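Anastral spindle 2, SAS 4 (Drosophila melanogaster, PDB 4BY2) joins the proline-rich motif of Ana2 to the TCP domain of Sas-4, a centriole assembly protein that probably binds tubulin and serves as a molecular adaptor. Local coordinates at residues Ile134-Phe137 and Gln141-His144; Glu143-Arg146 and Glu152-Phe155. All coordinates share one frame; numbering follows the deposited sequence.

Both contacts lie in the Sas-4 part of this engineered fusion and are consecutive hairpin pairings of its TCP domain. Strand 142-145 is common to them: contact 1 joins it to strand 133-136 and contact 2 joins it to strand 151-154, with the centres of the contacts about 6 Å apart. Glu-143 and His-144 belong to both. The backbones are also tied directly, since His-154 N lies 2.8 Å from Thr-142 O, a probable hydrogen bond. The face bearing Leu-135, Glu-143 and Ile-153 is where the fused Ana2 portion meets this region, through Pro-18, Pro-20 and Ser-21; the other face carries His-144, Glu-152 and His-154.

Contact 1: residues Ile134-Phe137 and Gln141-His144; sequences ILEF and QTEH
Phe-137 holds its CG anti to its own carbonyl carbon (chi1 -66°), which brings the ring edge to the side chain of Glu-143, whose CG is turned the same way and whose chain then runs out extended. Ring atom CE2 of Phe-137 lies 3.6 Å from CD of Glu-143, while CG of Glu-143 sits at the ring edge, in its plane. The two groups cross with ring and carboxylate planes 64° apart. Leu-135 adds its CD1 branch, 3.7 Å from OE1 of Glu-143, an oxygen that also forms a salt bridge with Arg-145. The other carboxylate oxygen, OE2, accepts the backbone N-H of Ser-21, a residue of the fused Ana2 part, and a weak bond from Gln-141 NE2. Together these donors help fix the acid on a largely buried face.

Ile-134 and Thr-142 meet on the other face by their methyl branches, CG2 to CG2 at 3.6 Å. Alongside, pointing the same way, Ile-134 lays CG1 by the ring of His-144, 3.4 Å from ND1.

The backbone evidence is a regular antiparallel ladder, the local strand axes lying at 170°. Leu-135 and Glu-143 form the hydrogen-bonded pair: N of Leu-135 to O of Glu-143 and N of Glu-143 to O of Leu-135, each 2.9 Å. Ile-134 with His-144 and Glu-136 with Thr-142 are the flanking non-hydrogen-bonded pairs. Beyond the strands, Phe-137 N donates a hydrogen bond to Gln-141 O at 2.9 Å, closing the hairpin toward its turn.

Strand 123-128 pairs with the edge of 133-136 that faces away from 142-145, bonding to Ile-134 through Thr-126 and to Glu-136 through Trp-124, whereas strand 151-154 continues the antiparallel order beyond 142-145.

Contact 2: residues Glu143-Arg146 and Glu152-Phe155; sequences EHRR and EIHF
The imidazoles of His-144 and His-154 meet obliquely, their planes 54° apart and their centroids separated by 4.8 Å. CD2 of His-144 approaches CD2 of His-154 to 3.4 Å. At the edge of each ring, in its plane, lies the backbone oxygen of Glu-152, which is 3.4 Å from His-144 CD2.

The carboxylate of Glu-152 bridges the two segments. It is carried out by an extended chain whose CG stands anti to the backbone N (chi1 -151°). Its OE2 accepts a hydrogen bond from NE2 of His-154 at 2.8 Å through its anti lone pair, somewhat out of the imidazole plane, which limits rotation of that ring. Its OE1 faces NH2 of Arg-146 in a long salt bridge of 3.5 Å, with guanidinium and carboxylate planes 31° apart.

Beneath these groups is a two-stranded antiparallel hairpin, part of the meander that builds the extended beta sheet of the TCP domain. His-144 and Glu-152 are its hydrogen-bonded pair: N of His-144 gives to O of Glu-152 at 2.9 Å, and N of Glu-152 gives to O of His-144 at 2.8 Å. The adjacent pair, Glu-143 and Ile-153, is non-hydrogen-bonded.

On the sheet face opposite His-144 and Glu-152, Ile-153 runs alongside Glu-143, its CD1 resting 3.7 Å from CD of the acid. NH1 of Arg-145 forms a nearly straight salt bridge to OE1 of Glu-143, in the guanidinium plane but tilted from that of the carboxylate, while OE2 takes the N-H of Ser-21 from the fused Ana2 part.

Contact 1: residues Ile134-Phe137 and Gln141-His144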
loop_
_atom_site.group_PDB
_atom_site.type_symbol
_atom_site.label_atom_id
_atom_site.label_comp_id
_atom_site.label_asym_id
_atom_site.label_seq_id
_atom_site.Cartn_x
_atom_site.Cartn_y
_atom_site.Cartn_z
ATOM N N ILE A 134 -1.086 -1.815 -1.460
ATOM C CA ILE A 134 -1.605 -1.272 -0.209
ATOM C C ILE A 134 -0.471 -0.811 0.707
ATOM O O ILE A 134 0.402 -1.606 1.059
ATOM C CB ILE A 134 -2.589 -2.265 0.486
ATOM C CG1 ILE A 134 -3.864 -2.473 -0.359
ATOM C CG2 ILE A 134 -2.935 -1.812 1.913
ATOM C CD1 ILE A 134 -4.843 -3.542 0.164
ATOM N N LEU A 135 -0.508 0.474 1.103
ATOM C CA LEU A 135 0.443 1.089 2.026
ATOM C C LEU A 135 -0.205 1.240 3.397
ATOM O O LEU A 135 -1.330 1.719 3.477
ATOM C CB LEU A 135 0.884 2.459 1.508
ATOM C CG LEU A 135 2.072 2.468 0.564
ATOM C CD1 LEU A 135 2.183 3.809 -0.144
ATOM C CD2 LEU A 135 3.367 2.156 1.310
ATOM N N GLU A 136 0.483 0.819 4.468
ATOM C CA GLU A 136 -0.040 0.900 5.835
ATOM C C GLU A 136 0.911 1.716 6.710
ATOM O O GLU A 136 2.012 1.255 7.023
ATOM C CB GLU A 136 -0.276 -0.507 6.431
ATOM C CG GLU A 136 -1.328 -1.334 5.707
ATOM C CD GLU A 136 -0.924 -2.766 5.412
ATOM O OE1 GLU A 136 -0.162 -2.986 4.441
ATOM O OE2 GLU A 136 -1.387 -3.673 6.140
ATOM N N PHE A 137 0.486 2.931 7.086
ATOM C CA PHE A 137 1.260 3.860 7.910
ATOM C C PHE A 137 0.984 3.675 9.417
ATOM O O PHE A 137 -0.097 3.191 9.761
ATOM C CB PHE A 137 1.037 5.309 7.437
ATOM C CG PHE A 137 1.596 5.566 6.055
ATOM C CD1 PHE A 137 2.949 5.836 5.873
ATOM C CD2 PHE A 137 0.778 5.504 4.934
ATOM C CE1 PHE A 137 3.471 6.048 4.592
ATOM C CE2 PHE A 137 1.300 5.720 3.653
ATOM C CZ PHE A 137 2.644 5.984 3.491
ATOM N N GLN A 141 -3.278 5.215 8.589
ATOM C CA GLN A 141 -3.523 5.634 7.211
ATOM C C GLN A 141 -3.149 4.532 6.219
ATOM O O GLN A 141 -2.022 4.034 6.234
ATOM C CB GLN A 141 -2.829 6.965 6.873
ATOM C CG GLN A 141 -3.354 7.606 5.588
ATOM C CD GLN A 141 -2.664 8.898 5.243
ATOM O OE1 GLN A 141 -2.664 9.864 6.014
ATOM N NE2 GLN A 141 -2.111 8.965 4.042
ATOM N N THR A 142 -4.113 4.151 5.369
ATOM C CA THR A 142 -3.957 3.100 4.371
ATOM C C THR A 142 -4.190 3.652 2.958
ATOM O O THR A 142 -5.211 4.289 2.709
ATOM C CB THR A 142 -4.833 1.891 4.746
ATOM O OG1 THR A 142 -4.563 1.520 6.101
ATOM C CG2 THR A 142 -4.586 0.693 3.857
ATOM N N GLU A 143 -3.237 3.416 2.042
ATOM C CA GLU A 143 -3.305 3.904 0.660
ATOM C C GLU A 143 -3.415 2.738 -0.320
ATOM O O GLU A 143 -2.559 1.853 -0.319
ATOM C CB GLU A 143 -2.098 4.799 0.322
ATOM C CG GLU A 143 -1.750 5.812 1.406
ATOM C CD GLU A 143 -0.795 6.935 1.045
ATOM O OE1 GLU A 143 0.019 6.771 0.107
ATOM O OE2 GLU A 143 -0.842 7.977 1.736
ATOM N N HIS A 144 -4.483 2.732 -1.138
ATOM C CA HIS A 144 -4.770 1.678 -2.115
ATOM C C HIS A 144 -4.539 2.195 -3.523
ATOM O O HIS A 144 -5.140 3.201 -3.908
ATOM C CB HIS A 144 -6.222 1.175 -1.972
ATOM C CG HIS A 144 -6.571 0.669 -0.608
ATOM N ND1 HIS A 144 -6.798 -0.669 -0.377
ATOM C CD2 HIS A 144 -6.742 1.349 0.551
ATOM C CE1 HIS A 144 -7.085 -0.769 0.911
ATOM N NE2 HIS A 144 -7.066 0.421 1.509
#

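Contact 2: residues Glu143-Arg146 and Glu152-Phe155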
loop_
_atom_site.group_PDB
_atom_site.type_symbol
_atom_site.label_atom_id
_atom_site.label_comp_id
_atom_site.label_asym_id
_atom_site.label_seq_id
_atom_site.Cartn_x
_atom_site.Cartn_y
_atom_site.Cartn_z
ATOM N N GLU A 143 -3.237 3.416 2.042
ATOM C CA GLU A 143 -3.305 3.904 0.660
ATOM C C GLU A 143 -3.415 2.738 -0.320
ATOM O O GLU A 143 -2.559 1.853 -0.319
ATOM C CB GLU A 143 -2.098 4.799 0.322
ATOM C CG GLU A 143 -1.750 5.812 1.406
ATOM C CD GLU A 143 -0.795 6.935 1.045
ATOM O OE1 GLU A 143 0.019 6.771 0.107
ATOM O OE2 GLU A 143 -0.842 7.977 1.736
ATOM N N HIS A 144 -4.483 2.732 -1.138
ATOM C CA HIS A 144 -4.770 1.678 -2.115
ATOM C C HIS A 144 -4.539 2.195 -3.523
ATOM O O HIS A 144 -5.140 3.201 -3.908
ATOM C CB HIS A 144 -6.222 1.175 -1.972
ATOM C CG HIS A 144 -6.571 0.669 -0.608
ATOM N ND1 HIS A 144 -6.798 -0.669 -0.377
ATOM C CD2 HIS A 144 -6.742 1.349 0.551
ATOM C CE1 HIS A 144 -7.085 -0.769 0.911
ATOM N NE2 HIS A 144 -7.066 0.421 1.509
ATOM N N ARG A 145 -3.667 1.517 -4.291
ATOM C CA ARG A 145 -3.351 1.901 -5.669
ATOM C C ARG A 145 -3.529 0.728 -6.633
ATOM O O ARG A 145 -2.850 -0.291 -6.498
ATOM C CB ARG A 145 -1.947 2.519 -5.768
ATOM C CG ARG A 145 -1.878 3.949 -5.249
ATOM C CD ARG A 145 -0.451 4.437 -5.116
ATOM N NE ARG A 145 -0.397 5.873 -4.832
ATOM C CZ ARG A 145 -0.310 6.399 -3.614
ATOM N NH1 ARG A 145 -0.257 5.614 -2.546
ATOM N NH2 ARG A 145 -0.272 7.715 -3.455
ATOM N N ARG A 146 -4.465 0.869 -7.587
ATOM C CA ARG A 146 -4.794 -0.151 -8.586
ATOM C C ARG A 146 -4.083 0.088 -9.927
ATOM O O ARG A 146 -3.496 1.155 -10.132
ATOM C CB ARG A 146 -6.319 -0.252 -8.770
ATOM C CG ARG A 146 -7.028 -0.903 -7.588
ATOM C CD ARG A 146 -8.487 -0.506 -7.503
ATOM N NE ARG A 146 -8.820 0.047 -6.188
ATOM C CZ ARG A 146 -9.381 -0.645 -5.201
ATOM N NH1 ARG A 146 -9.687 -1.926 -5.367
ATOM N NH2 ARG A 146 -9.647 -0.059 -4.040
ATOM N N GLU A 152 -6.911 5.390 -3.566
ATOM C CA GLU A 152 -7.876 5.416 -2.469
ATOM C C GLU A 152 -7.171 5.555 -1.111
ATOM O O GLU A 152 -6.619 4.578 -0.596
ATOM C CB GLU A 152 -8.766 4.161 -2.525
ATOM C CG GLU A 152 -10.154 4.361 -1.949
ATOM C CD GLU A 152 -11.042 3.132 -1.985
ATOM O OE1 GLU A 152 -11.462 2.731 -3.095
ATOM O OE2 GLU A 152 -11.343 2.586 -0.899
ATOM N N ILE A 153 -7.173 6.780 -0.546
ATOM C CA ILE A 153 -6.543 7.082 0.746
ATOM C C ILE A 153 -7.570 6.953 1.874
ATOM O O ILE A 153 -8.605 7.613 1.840
ATOM C CB ILE A 153 -5.838 8.478 0.783
ATOM C CG1 ILE A 153 -5.066 8.815 -0.534
ATOM C CG2 ILE A 153 -4.943 8.629 2.023
ATOM C CD1 ILE A 153 -3.738 8.056 -0.836
ATOM N N HIS A 154 -7.267 6.117 2.874
ATOM C CA HIS A 154 -8.090 5.893 4.059
ATOM C C HIS A 154 -7.409 6.604 5.233
ATOM O O HIS A 154 -6.454 6.078 5.804
ATOM C CB HIS A 154 -8.248 4.383 4.333
ATOM C CG HIS A 154 -9.148 3.677 3.366
ATOM N ND1 HIS A 154 -10.366 3.159 3.764
ATOM C CD2 HIS A 154 -8.975 3.423 2.048
ATOM C CE1 HIS A 154 -10.895 2.612 2.683
ATOM N NE2 HIS A 154 -10.095 2.749 1.624
ATOM N N PHE A 155 -7.868 7.824 5.547
ATOM C CA PHE A 155 -7.316 8.664 6.615
ATOM C C PHE A 155 -7.631 8.134 8.032
ATOM O O PHE A 155 -8.617 7.406 8.186
ATOM C CB PHE A 155 -7.784 10.122 6.433
ATOM C CG PHE A 155 -7.186 10.804 5.225
ATOM C CD1 PHE A 155 -5.936 11.410 5.294
ATOM C CD2 PHE A 155 -7.867 10.833 4.013
ATOM C CE1 PHE A 155 -5.375 12.028 4.172
ATOM C CE2 PHE A 155 -7.306 11.454 2.893
ATOM C CZ PHE A 155 -6.066 12.048 2.980
#